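PDB 2UVF: exopolygalacturonase, which hydrolyses pectin-derived polygalacturonate from the chain end as a family 28 glycoside hydrolase, probably releasing digalacturonic acid. Local coordinates for residues V54-A59 / N390-N395; N222-P227 / V312-S317; A228-Y233 / N246-N251; G436-G441 / I451-N456. One frame throughout, in Å; residues are numbered along the deposited sequence.

How the interactions relate
Interactions 1 and 4 are buried and wholly apolar, but they occupy different places. Interaction 1 joins the N-terminal fibronectin type III-like domain to the outside of the beta-helix, whereas interaction 4 lies within the helix, between strands on two of its faces. They touch through packing of Lys58 and Ala59 on Leu452, Glu454 and Asn455, with centres 14 Å apart. Interactions 2 and 3 follow one another along the chain, 222-227 running straight into 228-233, and their centres are 17 Å apart. Interaction 2 is a surface contact in which a proline and an aspartate of a loop meet a lysine of a helix; interaction 3 combines a buried isoleucine-tyrosine contact with a sulfate held at its edge.

Interaction 1. Residues V54-A59 / N390-N395; sequences VLVWKA and NVMVFN
Val56 lays its CG1 methyl over one face of the Phe394 ring, a CH-pi contact in which CG1 stands 4.1 Å from the centroid of that ring and 20° off its normal. This is where the fibronectin type III-like domain rests on the parallel beta-helix: strand 54-58 belongs to the small three-stranded sheet of that domain, and 391-394 is one strand of the beta-helix wall that faces that domain. The two strands run almost at right angles, 103° between their directions, and their axes stay 10.9 Å apart at closest. With no backbone hydrogen bond between them, side chains bridge the gap.

Val54 reaches the same ring differently. Its CG1 comes in at the edge, near the ring plane, 3.7 Å from Phe394 CZ. The two valines therefore touch the far end of the ring from different directions, one over a face and one at the rim. Val54 can do this because CG1 stands anti to its own backbone N (chi1 -175°). Val56 faces the helix as Val54 does, while Leu55 between them points away and packs on Leu41 of the neighbouring strand.

On the helix side, Phe394 meets the ring of Phe427 from the next coil with the planes parallel, and it also touches Asn368 of the preceding one. Met392, two residues back on the same strand, adds a looser contact beside the ring. Its CE methyl lies 4.4 Å from Val56 CG2, the other branch of the valine that covers Phe394.

Interaction 2. Residues N222-P227 / V312-S317; sequences NPDDYP and VEKAVS
Pro223 and Lys314 make the tightest contact, with Pro223 CB 3.7 Å from Lys314 CD, so the CB corner of the proline lies against the aliphatic part of the lysine. Asp224 comes next. Its OD1 approaches Lys314 CE at 3.9 Å, the two side chains crossing at about a right angle. The lysine leaves the helix with CG anti to the backbone N (chi1 169°) and reaches across toward the loop; it then bends at its last torsion (chi4 70°), and NZ stops 4.5 Å from Asp224 OD1, beyond salt-bridge range.

The loop is shaped by Asn222. Its OD1 accepts from Asp224 N at 3.1 Å, an Asx turn, with the donor standing well above the carbonyl plane. Pro223 sits within this turn and also packs on Asn310 and Gln311, one turn back along helix 307-317. Tyr226, whose OH bonds Ser220 O, touches the same Gln311 and, nearer the start of the helix, Leu307. Val312, which points away from the loop, packs on helix 322-328, as does Ala315.

What holds the surface loop to Lys314 is thus mainly methylene packing, with the opposite charges probably adding a weak, solvent-screened attraction.

Interaction 3. Residues A228-Y233 / N246-N251; sequences AGYRLY and NAIDPN. With SO4 (sulfate ion), chain D.
Arg231 N donates to sulfate O2 at 2.9 Å in a nearly straight bond, 166° at the hydrogen. The anion, probably from the crystallisation liquor, sits between the two segments. Arg337 NH1 gives it a second hydrogen bond; Pro250 O is merely near, 3.2 Å from sulfate O1, and has no N-H to offer. Arg231 itself sends its extended side chain past the anion to a salt bridge with Glu239.

Deeper in, the contact is mostly of carbon atoms. Ile248 turns both of its branches to the 228-230 strand: CG2 stands 3.4 Å from Gly229 O, and CD1 lies 3.9 Å from Tyr230 CD2, meeting the ring obliquely. Tyr230 also has the CD1 of Leu232 at its ring edge, in plane, and Leu232 touches a bound galacturonate, so the loop that follows the strand lines the substrate pocket. Gly229 and Tyr230 both face Arg240, a classic beta bulge in the two-stranded hairpin with 240-241. On the far segment, Asp249 OD1 accepts from Asn251 N in an Asx turn in the loop that passes beside the sulfate.

The N-H of Arg231 and the guanidinium of Arg337 would together make this site attractive to an anion, whereas Ile248 backs the same strand with carbon alone, even against Gly229 O.

Interaction 4. Residues G436-G441 / I451-N456; sequences GAIVTG and ILAENN
Ile438 touches Ala453 chiefly through its longer branch. CG1 lies 3.7 Å from Ala453 CB, and CD1 follows at 4.0 Å. The conformation explains why both atoms lie near one methyl: CG1 stands beside the backbone N, anti to the carbonyl carbon (chi1 -53°), and the chain then turns aside at its next torsion (chi2 -65°), keeping CD1 beside the alanine. The short branch, CG2, is left anti to the backbone N and faces the other way along strand 451-454, where it meets Ile451 CG2 at a looser 4.5 Å. One isoleucine thus spans two residues of the opposing strand, a branch for each.

Both strands belong to the right-handed parallel beta-helix of the family 28 enzymes, and they lie on different faces of it, so this is contact across its interior and not between hydrogen-bonded neighbours. Ile438 packs on Ile405 and Leu465 in the coils before and after its own, while Ile451 packs on Val480 of the next coil and, across the interior, on Phe407.

Ile451 adopts much the same bent shape as Ile438, and Ala453, with only a methyl, leaves the approach to the longer side chain. Further along strand 438-441 the chain reaches Gly441, preceded by a cis peptide bond. Gly441 touches a bound galacturonate, to which its O makes a weak hydrogen bond. On the outward side of 451-456, Glu454 forms a salt bridge with Arg483 and bonds Trp425 NE1 and Gln113 NE2.

Interaction 1. Residues V54-A59 / N390-N395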
loop_
_atom_site.group_PDB
_atom_site.type_symbol
_atom_site.label_atom_id
_atom_site.label_comp_id
_atom_site.label_asym_id
_atom_site.label_seq_id
_atom_site.Cartn_x
_atom_site.Cartn_y
_atom_site.Cartn_z
ATOM N N VAL A 54 -1.044 -6.111 -19.031
ATOM C CA VAL A 54 0.088 -5.713 -18.183
ATOM C C VAL A 54 0.948 -6.942 -17.835
ATOM O O VAL A 54 0.430 -7.958 -17.364
ATOM C CB VAL A 54 -0.383 -4.989 -16.875
ATOM C CG1 VAL A 54 0.811 -4.467 -16.060
ATOM C CG2 VAL A 54 -1.329 -3.838 -17.188
ATOM N N LEU A 55 2.257 -6.832 -18.060
ATOM C CA LEU A 55 3.218 -7.881 -17.702
ATOM C C LEU A 55 4.111 -7.478 -16.531
ATOM O O LEU A 55 4.517 -6.322 -16.416
ATOM C CB LEU A 55 4.117 -8.221 -18.900
ATOM C CG LEU A 55 3.508 -8.638 -20.247
ATOM C CD1 LEU A 55 4.531 -8.411 -21.374
ATOM C CD2 LEU A 55 3.008 -10.076 -20.217
ATOM N N VAL A 56 4.413 -8.440 -15.661
ATOM C CA VAL A 56 5.398 -8.258 -14.601
ATOM C C VAL A 56 6.271 -9.494 -14.505
ATOM O O VAL A 56 5.919 -10.546 -15.027
ATOM C CB VAL A 56 4.763 -7.942 -13.204
ATOM C CG1 VAL A 56 3.868 -6.705 -13.257
ATOM C CG2 VAL A 56 4.029 -9.132 -12.652
ATOM N N TRP A 57 7.403 -9.371 -13.822
ATOM C CA TRP A 57 8.367 -10.454 -13.715
ATOM C C TRP A 57 9.227 -10.172 -12.525
ATOM O O TRP A 57 9.310 -9.016 -12.093
ATOM C CB TRP A 57 9.262 -10.549 -14.983
ATOM C CG TRP A 57 9.990 -9.277 -15.304
ATOM C CD1 TRP A 57 11.223 -8.890 -14.838
ATOM C CD2 TRP A 57 9.525 -8.207 -16.149
ATOM N NE1 TRP A 57 11.543 -7.642 -15.333
ATOM C CE2 TRP A 57 10.529 -7.207 -16.149
ATOM C CE3 TRP A 57 8.359 -7.995 -16.903
ATOM C CZ2 TRP A 57 10.398 -6.010 -16.869
ATOM C CZ3 TRP A 57 8.234 -6.795 -17.626
ATOM C CH2 TRP A 57 9.249 -5.824 -17.602
ATOM N N LYS A 58 9.872 -11.213 -12.012
ATOM C CA LYS A 58 10.914 -11.073 -10.993
ATOM C C LYS A 58 12.264 -10.523 -11.494
ATOM O O LYS A 58 12.817 -10.957 -12.526
ATOM C CB LYS A 58 11.131 -12.401 -10.274
ATOM C CG LYS A 58 9.962 -12.785 -9.365
ATOM C CD LYS A 58 10.214 -14.090 -8.583
ATOM C CE LYS A 58 11.309 -13.962 -7.522
ATOM N NZ LYS A 58 10.962 -12.955 -6.493
ATOM N N ALA A 59 12.776 -9.545 -10.759
ATOM C CA ALA A 59 14.170 -9.137 -10.846
ATOM C C ALA A 59 14.863 -9.863 -9.704
ATOM O O ALA A 59 14.238 -10.072 -8.662
ATOM C CB ALA A 59 14.293 -7.628 -10.678
ATOM N N ASN A 390 -1.766 -13.167 -1.396
ATOM C CA ASN A 390 -1.291 -12.933 -2.765
ATOM C C ASN A 390 -1.699 -11.537 -3.285
ATOM O O ASN A 390 -2.599 -11.406 -4.103
ATOM C CB ASN A 390 -1.748 -14.091 -3.685
ATOM C CG ASN A 390 -1.179 -14.006 -5.089
ATOM O OD1 ASN A 390 -1.908 -14.196 -6.066
ATOM N ND2 ASN A 390 0.123 -13.734 -5.203
ATOM N N VAL A 391 -1.033 -10.504 -2.772
ATOM C CA VAL A 391 -1.301 -9.105 -3.150
ATOM C C VAL A 391 -0.071 -8.413 -3.800
ATOM O O VAL A 391 1.069 -8.804 -3.613
ATOM C CB VAL A 391 -1.901 -8.249 -1.970
ATOM C CG1 VAL A 391 -3.028 -9.019 -1.228
ATOM C CG2 VAL A 391 -0.828 -7.802 -0.974
ATOM N N MET A 392 -0.324 -7.389 -4.593
ATOM C CA MET A 392 0.725 -6.791 -5.412
ATOM C C MET A 392 0.431 -5.315 -5.570
ATOM O O MET A 392 -0.700 -4.959 -5.829
ATOM C CB MET A 392 0.704 -7.445 -6.781
ATOM C CG MET A 392 1.958 -7.310 -7.553
ATOM S SD MET A 392 1.618 -7.806 -9.251
ATOM C CE MET A 392 1.525 -9.594 -9.109
ATOM N N VAL A 393 1.443 -4.476 -5.349
ATOM C CA VAL A 393 1.344 -3.042 -5.563
ATOM C C VAL A 393 2.560 -2.547 -6.356
ATOM O O VAL A 393 3.702 -2.638 -5.897
ATOM C CB VAL A 393 1.253 -2.283 -4.210
ATOM C CG1 VAL A 393 1.380 -0.777 -4.404
ATOM C CG2 VAL A 393 -0.044 -2.600 -3.481
ATOM N N PHE A 394 2.308 -2.000 -7.544
ATOM C CA PHE A 394 3.370 -1.431 -8.354
ATOM C C PHE A 394 2.930 -0.162 -9.073
ATOM O O PHE A 394 1.733 0.055 -9.280
ATOM C CB PHE A 394 3.942 -2.473 -9.331
ATOM C CG PHE A 394 2.986 -2.937 -10.418
ATOM C CD1 PHE A 394 3.128 -2.468 -11.717
ATOM C CD2 PHE A 394 2.028 -3.928 -10.162
ATOM C CE1 PHE A 394 2.304 -2.923 -12.745
ATOM C CE2 PHE A 394 1.184 -4.397 -11.184
ATOM C CZ PHE A 394 1.319 -3.887 -12.472
ATOM N N ASN A 395 3.909 0.675 -9.410
ATOM C CA ASN A 395 3.696 1.969 -10.077
ATOM C C ASN A 395 2.851 2.986 -9.337
ATOM O O ASN A 395 2.411 3.965 -9.928
ATOM C CB ASN A 395 3.165 1.784 -11.509
ATOM C CG ASN A 395 4.145 1.044 -12.387
ATOM O OD1 ASN A 395 5.252 0.662 -11.944
ATOM N ND2 ASN A 395 3.733 0.785 -13.629
#

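Interaction 2. Residues N222-P227 / V312-S317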
loop_
_atom_site.group_PDB
_atom_site.type_symbol
_atom_site.label_atom_id
_atom_site.label_comp_id
_atom_site.label_asym_id
_atom_site.label_seq_id
_atom_site.Cartn_x
_atom_site.Cartn_y
_atom_site.Cartn_z
ATOM N N ASN A 222 -23.021 13.948 4.221
ATOM C CA ASN A 222 -24.166 13.525 5.039
ATOM C C ASN A 222 -23.914 12.141 5.618
ATOM O O ASN A 222 -23.875 11.168 4.871
ATOM C CB ASN A 222 -25.446 13.498 4.184
ATOM C CG ASN A 222 -26.723 13.263 5.001
ATOM O OD1 ASN A 222 -26.696 13.111 6.213
ATOM N ND2 ASN A 222 -27.845 13.253 4.317
ATOM N N PRO A 223 -23.757 12.047 6.956
ATOM C CA PRO A 223 -23.576 10.742 7.595
ATOM C C PRO A 223 -24.670 9.707 7.265
ATOM O O PRO A 223 -24.470 8.518 7.522
ATOM C CB PRO A 223 -23.592 11.066 9.093
ATOM C CG PRO A 223 -23.275 12.490 9.199
ATOM C CD PRO A 223 -23.745 13.153 7.934
ATOM N N ASP A 224 -25.787 10.157 6.677
ATOM C CA ASP A 224 -26.961 9.309 6.372
ATOM C C ASP A 224 -26.814 8.499 5.109
ATOM O O ASP A 224 -27.510 7.489 4.922
ATOM C CB ASP A 224 -28.214 10.164 6.211
ATOM C CG ASP A 224 -28.783 10.629 7.531
ATOM O OD1 ASP A 224 -28.346 10.149 8.601
ATOM O OD2 ASP A 224 -29.689 11.487 7.483
ATOM N N ASP A 225 -25.915 8.955 4.239
ATOM C CA ASP A 225 -25.660 8.309 2.957
ATOM C C ASP A 225 -24.633 7.187 3.065
ATOM O O ASP A 225 -24.253 6.591 2.063
ATOM C CB ASP A 225 -25.219 9.348 1.942
ATOM C CG ASP A 225 -26.389 10.034 1.274
ATOM O OD1 ASP A 225 -27.157 9.323 0.563
ATOM O OD2 ASP A 225 -26.532 11.275 1.456
ATOM N N TYR A 226 -24.205 6.907 4.293
ATOM C CA TYR A 226 -23.270 5.826 4.607
ATOM C C TYR A 226 -23.907 4.994 5.727
ATOM O O TYR A 226 -23.693 5.279 6.913
ATOM C CB TYR A 226 -21.890 6.376 5.046
ATOM C CG TYR A 226 -21.267 7.406 4.104
ATOM C CD1 TYR A 226 -20.387 7.013 3.089
ATOM C CD2 TYR A 226 -21.550 8.773 4.236
ATOM C CE1 TYR A 226 -19.812 7.954 2.222
ATOM C CE2 TYR A 226 -20.984 9.721 3.377
ATOM C CZ TYR A 226 -20.108 9.301 2.376
ATOM O OH TYR A 226 -19.534 10.223 1.524
ATOM N N PRO A 227 -24.701 3.966 5.353
ATOM C CA PRO A 227 -25.403 3.200 6.369
ATOM C C PRO A 227 -24.466 2.142 6.942
ATOM O O PRO A 227 -23.320 2.054 6.497
ATOM C CB PRO A 227 -26.581 2.585 5.603
ATOM C CG PRO A 227 -26.161 2.549 4.148
ATOM C CD PRO A 227 -24.935 3.435 3.994
ATOM N N VAL A 312 -18.664 12.197 13.269
ATOM C CA VAL A 312 -18.301 12.211 14.702
ATOM C C VAL A 312 -19.392 12.900 15.554
ATOM O O VAL A 312 -19.795 12.376 16.590
ATOM C CB VAL A 312 -16.863 12.782 14.974
ATOM C CG1 VAL A 312 -16.543 12.843 16.453
ATOM C CG2 VAL A 312 -15.808 11.957 14.234
ATOM N N GLU A 313 -19.891 14.046 15.098
ATOM C CA GLU A 313 -21.013 14.713 15.764
ATOM C C GLU A 313 -22.285 13.827 15.860
ATOM O O GLU A 313 -22.929 13.779 16.894
ATOM C CB GLU A 313 -21.294 16.069 15.102
ATOM C CG GLU A 313 -20.076 17.028 15.219
ATOM C CD GLU A 313 -20.322 18.428 14.661
ATOM O OE1 GLU A 313 -21.336 18.620 13.944
ATOM O OE2 GLU A 313 -19.488 19.328 14.943
ATOM N N LYS A 314 -22.608 13.105 14.790
ATOM C CA LYS A 314 -23.743 12.189 14.794
ATOM C C LYS A 314 -23.555 11.012 15.766
ATOM O O LYS A 314 -24.469 10.668 16.513
ATOM C CB LYS A 314 -24.054 11.698 13.377
ATOM C CG LYS A 314 -25.054 10.555 13.343
ATOM C CD LYS A 314 -25.823 10.479 12.038
ATOM C CE LYS A 314 -27.136 9.724 12.248
ATOM N NZ LYS A 314 -28.119 10.526 13.078
ATOM N N ALA A 315 -22.366 10.409 15.754
ATOM C CA ALA A 315 -22.027 9.296 16.640
ATOM C C ALA A 315 -22.126 9.668 18.128
ATOM O O ALA A 315 -22.610 8.866 18.936
ATOM C CB ALA A 315 -20.639 8.788 16.325
ATOM N N VAL A 316 -21.664 10.872 18.471
ATOM C CA VAL A 316 -21.664 11.396 19.849
ATOM C C VAL A 316 -23.092 11.692 20.417
ATOM O O VAL A 316 -23.375 11.429 21.596
ATOM C CB VAL A 316 -20.708 12.627 19.960
ATOM C CG1 VAL A 316 -20.967 13.462 21.216
ATOM C CG2 VAL A 316 -19.242 12.171 19.934
ATOM N N SER A 317 -23.979 12.217 19.569
ATOM C CA SER A 317 -25.349 12.503 19.974
ATOM C C SER A 317 -26.132 11.210 20.159
ATOM O O SER A 317 -27.102 11.170 20.923
ATOM C CB SER A 317 -26.038 13.439 18.983
ATOM O OG SER A 317 -26.061 12.881 17.689
#

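Interaction 3. Residues A228-Y233 / N246-N251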
loop_
_atom_site.group_PDB
_atom_site.type_symbol
_atom_site.label_atom_id
_atom_site.label_comp_id
_atom_site.label_asym_id
_atom_site.label_seq_id
_atom_site.Cartn_x
_atom_site.Cartn_y
_atom_site.Cartn_z
ATOM N N ALA A 228 -24.920 1.357 7.920
ATOM C CA ALA A 228 -24.025 0.410 8.598
ATOM C C ALA A 228 -23.249 -0.417 7.576
ATOM O O ALA A 228 -23.816 -0.859 6.577
ATOM C CB ALA A 228 -24.803 -0.490 9.560
ATOM N N GLY A 229 -21.956 -0.630 7.843
ATOM C CA GLY A 229 -21.040 -1.201 6.863
ATOM C C GLY A 229 -20.466 -2.552 7.198
ATOM O O GLY A 229 -20.709 -3.504 6.471
ATOM N N TYR A 230 -19.685 -2.644 8.277
ATOM C CA TYR A 230 -18.943 -3.869 8.602
ATOM C C TYR A 230 -18.325 -3.790 9.996
ATOM O O TYR A 230 -18.194 -2.700 10.554
ATOM C CB TYR A 230 -17.817 -4.103 7.560
ATOM C CG TYR A 230 -16.660 -3.124 7.678
ATOM C CD1 TYR A 230 -15.472 -3.494 8.308
ATOM C CD2 TYR A 230 -16.765 -1.821 7.184
ATOM C CE1 TYR A 230 -14.409 -2.586 8.446
ATOM C CE2 TYR A 230 -15.726 -0.926 7.308
ATOM C CZ TYR A 230 -14.546 -1.308 7.939
ATOM O OH TYR A 230 -13.501 -0.410 8.063
ATOM N N ARG A 231 -17.931 -4.934 10.538
ATOM C CA ARG A 231 -17.034 -4.992 11.675
ATOM C C ARG A 231 -15.689 -5.519 11.169
ATOM O O ARG A 231 -15.648 -6.500 10.436
ATOM C CB ARG A 231 -17.593 -5.914 12.760
ATOM C CG ARG A 231 -18.741 -5.329 13.566
ATOM C CD ARG A 231 -19.545 -6.427 14.277
ATOM N NE ARG A 231 -20.295 -5.908 15.423
ATOM C CZ ARG A 231 -21.508 -5.358 15.353
ATOM N NH1 ARG A 231 -22.133 -5.226 14.185
ATOM N NH2 ARG A 231 -22.094 -4.922 16.458
ATOM N N LEU A 232 -14.597 -4.861 11.560
ATOM C CA LEU A 232 -13.258 -5.192 11.075
ATOM C C LEU A 232 -12.898 -6.665 11.276
ATOM O O LEU A 232 -12.500 -7.356 10.326
ATOM C CB LEU A 232 -12.203 -4.287 11.731
ATOM C CG LEU A 232 -10.790 -4.247 11.133
ATOM C CD1 LEU A 232 -10.821 -3.624 9.749
ATOM C CD2 LEU A 232 -9.889 -3.452 12.058
ATOM N N TYR A 233 -13.036 -7.138 12.510
ATOM C CA TYR A 233 -12.761 -8.535 12.835
ATOM C C TYR A 233 -14.034 -9.206 13.366
ATOM O O TYR A 233 -14.988 -8.504 13.727
ATOM C CB TYR A 233 -11.584 -8.649 13.809
ATOM C CG TYR A 233 -10.322 -7.986 13.287
ATOM C CD1 TYR A 233 -9.799 -8.318 12.033
ATOM C CD2 TYR A 233 -9.670 -7.013 14.032
ATOM C CE1 TYR A 233 -8.660 -7.707 11.550
ATOM C CE2 TYR A 233 -8.540 -6.389 13.553
ATOM C CZ TYR A 233 -8.036 -6.734 12.306
ATOM O OH TYR A 233 -6.899 -6.100 11.834
ATOM N N ASN A 246 -17.759 0.130 -1.696
ATOM C CA ASN A 246 -17.767 -1.094 -0.910
ATOM C C ASN A 246 -17.878 -2.339 -1.765
ATOM O O ASN A 246 -18.509 -2.323 -2.803
ATOM C CB ASN A 246 -18.959 -1.095 0.045
ATOM C CG ASN A 246 -18.992 0.095 0.935
ATOM O OD1 ASN A 246 -18.369 0.098 1.983
ATOM N ND2 ASN A 246 -19.746 1.112 0.544
ATOM N N ALA A 247 -17.266 -3.419 -1.300
ATOM C CA ALA A 247 -17.673 -4.762 -1.697
ATOM C C ALA A 247 -17.795 -5.570 -0.406
ATOM O O ALA A 247 -16.865 -6.266 -0.005
ATOM C CB ALA A 247 -16.673 -5.381 -2.670
ATOM N N ILE A 248 -18.949 -5.440 0.256
ATOM C CA ILE A 248 -19.179 -6.022 1.591
ATOM C C ILE A 248 -20.472 -6.837 1.627
ATOM O O ILE A 248 -21.555 -6.304 1.395
ATOM C CB ILE A 248 -19.226 -4.927 2.724
ATOM C CG1 ILE A 248 -17.988 -4.025 2.676
ATOM C CG2 ILE A 248 -19.386 -5.580 4.123
ATOM C CD1 ILE A 248 -18.008 -2.830 3.610
ATOM N N ASP A 249 -20.351 -8.131 1.913
ATOM C CA ASP A 249 -21.519 -8.982 2.171
ATOM C C ASP A 249 -21.965 -8.790 3.626
ATOM O O ASP A 249 -21.173 -9.027 4.548
ATOM C CB ASP A 249 -21.184 -10.452 1.897
ATOM C CG ASP A 249 -22.413 -11.371 1.958
ATOM O OD1 ASP A 249 -22.720 -11.873 3.069
ATOM O OD2 ASP A 249 -23.040 -11.618 0.896
ATOM N N PRO A 250 -23.245 -8.395 3.837
ATOM C CA PRO A 250 -23.782 -8.025 5.156
ATOM C C PRO A 250 -23.491 -9.059 6.225
ATOM O O PRO A 250 -23.480 -8.717 7.408
ATOM C CB PRO A 250 -25.294 -7.956 4.920
ATOM C CG PRO A 250 -25.529 -8.624 3.586
ATOM C CD PRO A 250 -24.293 -8.322 2.801
ATOM N N ASN A 251 -23.238 -10.301 5.805
ATOM C CA ASN A 251 -23.060 -11.429 6.726
ATOM C C ASN A 251 -21.626 -11.957 6.835
ATOM O O ASN A 251 -21.194 -12.381 7.917
ATOM C CB ASN A 251 -23.989 -12.598 6.331
ATOM C CG ASN A 251 -25.470 -12.253 6.452
ATOM O OD1 ASN A 251 -25.911 -11.678 7.457
ATOM N ND2 ASN A 251 -26.248 -12.610 5.428
HETATM S S SO4 D . -20.506 -7.831 9.552
HETATM O O1 SO4 D . -21.209 -6.842 8.733
HETATM O O2 SO4 D . -19.108 -7.445 9.808
HETATM O O3 SO4 D . -21.192 -7.965 10.846
HETATM O O4 SO4 D . -20.570 -9.105 8.826
#

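Interaction 4. Residues G436-G441 / I451-N456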
loop_
_atom_site.group_PDB
_atom_site.type_symbol
_atom_site.label_atom_id
_atom_site.label_comp_id
_atom_site.label_asym_id
_atom_site.label_seq_id
_atom_site.Cartn_x
_atom_site.Cartn_y
_atom_site.Cartn_z
ATOM N N GLY A 436 5.095 5.445 6.961
ATOM C CA GLY A 436 6.014 4.357 6.712
ATOM C C GLY A 436 5.687 3.756 5.371
ATOM O O GLY A 436 4.530 3.533 5.066
ATOM N N ALA A 437 6.706 3.521 4.560
ATOM C CA ALA A 437 6.504 2.950 3.231
ATOM C C ALA A 437 5.877 1.569 3.350
ATOM O O ALA A 437 4.820 1.303 2.769
ATOM C CB ALA A 437 7.821 2.867 2.471
ATOM N N ILE A 438 6.558 0.700 4.100
ATOM C CA ILE A 438 6.130 -0.679 4.289
ATOM C C ILE A 438 5.947 -0.906 5.776
ATOM O O ILE A 438 6.904 -0.821 6.540
ATOM C CB ILE A 438 7.144 -1.686 3.665
ATOM C CG1 ILE A 438 7.428 -1.328 2.187
ATOM C CG2 ILE A 438 6.697 -3.163 3.878
ATOM C CD1 ILE A 438 6.224 -1.452 1.254
ATOM N N VAL A 439 4.698 -1.152 6.172
ATOM C CA VAL A 439 4.329 -1.245 7.573
ATOM C C VAL A 439 3.674 -2.587 7.875
ATOM O O VAL A 439 2.644 -2.910 7.292
ATOM C CB VAL A 439 3.384 -0.094 7.998
ATOM C CG1 VAL A 439 3.143 -0.147 9.520
ATOM C CG2 VAL A 439 3.978 1.239 7.582
ATOM N N THR A 440 4.299 -3.364 8.767
ATOM C CA THR A 440 3.759 -4.638 9.265
ATOM C C THR A 440 3.609 -4.619 10.806
ATOM O O THR A 440 4.606 -4.695 11.493
ATOM C CB THR A 440 4.727 -5.836 8.946
ATOM O OG1 THR A 440 5.899 -5.717 9.752
ATOM C CG2 THR A 440 5.167 -5.891 7.499
ATOM N N GLY A 441 2.436 -4.435 11.403
ATOM C CA GLY A 441 1.359 -3.579 10.954
ATOM C C GLY A 441 0.814 -3.028 12.261
ATOM O O GLY A 441 0.074 -2.066 12.267
ATOM N N ILE A 451 6.434 -11.263 2.610
ATOM C CA ILE A 451 6.343 -9.885 2.116
ATOM C C ILE A 451 7.657 -9.515 1.414
ATOM O O ILE A 451 8.726 -9.584 2.024
ATOM C CB ILE A 451 6.100 -8.860 3.298
ATOM C CG1 ILE A 451 4.971 -9.293 4.270
ATOM C CG2 ILE A 451 5.884 -7.444 2.788
ATOM C CD1 ILE A 451 3.551 -9.487 3.650
ATOM N N LEU A 452 7.571 -9.109 0.144
ATOM C CA LEU A 452 8.754 -8.635 -0.616
ATOM C C LEU A 452 8.616 -7.208 -1.190
ATOM O O LEU A 452 7.832 -6.965 -2.105
ATOM C CB LEU A 452 9.175 -9.653 -1.713
ATOM C CG LEU A 452 10.341 -9.263 -2.646
ATOM C CD1 LEU A 452 11.638 -9.004 -1.881
ATOM C CD2 LEU A 452 10.573 -10.282 -3.748
ATOM N N ALA A 453 9.400 -6.274 -0.650
ATOM C CA ALA A 453 9.400 -4.878 -1.109
ATOM C C ALA A 453 10.731 -4.521 -1.822
ATOM O O ALA A 453 11.763 -4.296 -1.181
ATOM C CB ALA A 453 9.115 -3.923 0.074
ATOM N N GLU A 454 10.692 -4.472 -3.155
ATOM C CA GLU A 454 11.912 -4.270 -3.951
ATOM C C GLU A 454 11.723 -3.221 -5.014
ATOM O O GLU A 454 10.648 -3.073 -5.562
ATOM C CB GLU A 454 12.374 -5.581 -4.609
ATOM C CG GLU A 454 11.288 -6.308 -5.417
ATOM C CD GLU A 454 11.815 -7.523 -6.137
ATOM O OE1 GLU A 454 13.027 -7.806 -6.000
ATOM O OE2 GLU A 454 11.020 -8.201 -6.834
ATOM N N ASN A 455 12.804 -2.520 -5.318
ATOM C CA ASN A 455 12.882 -1.645 -6.490
ATOM C C ASN A 455 11.884 -0.498 -6.361
ATOM O O ASN A 455 11.125 -0.199 -7.292
ATOM C CB ASN A 455 12.735 -2.438 -7.814
ATOM C CG ASN A 455 13.947 -3.344 -8.115
ATOM O OD1 ASN A 455 13.843 -4.583 -8.157
ATOM N ND2 ASN A 455 15.085 -2.729 -8.348
ATOM N N ASN A 456 11.928 0.134 -5.182
ATOM C CA ASN A 456 11.067 1.223 -4.798
ATOM C C ASN A 456 11.965 2.407 -4.457
ATOM O O ASN A 456 13.131 2.250 -4.081
ATOM C CB ASN A 456 10.198 0.880 -3.549
ATOM C CG ASN A 456 9.226 -0.279 -3.769
ATOM O OD1 ASN A 456 8.214 -0.149 -4.452
ATOM N ND2 ASN A 456 9.516 -1.408 -3.155
#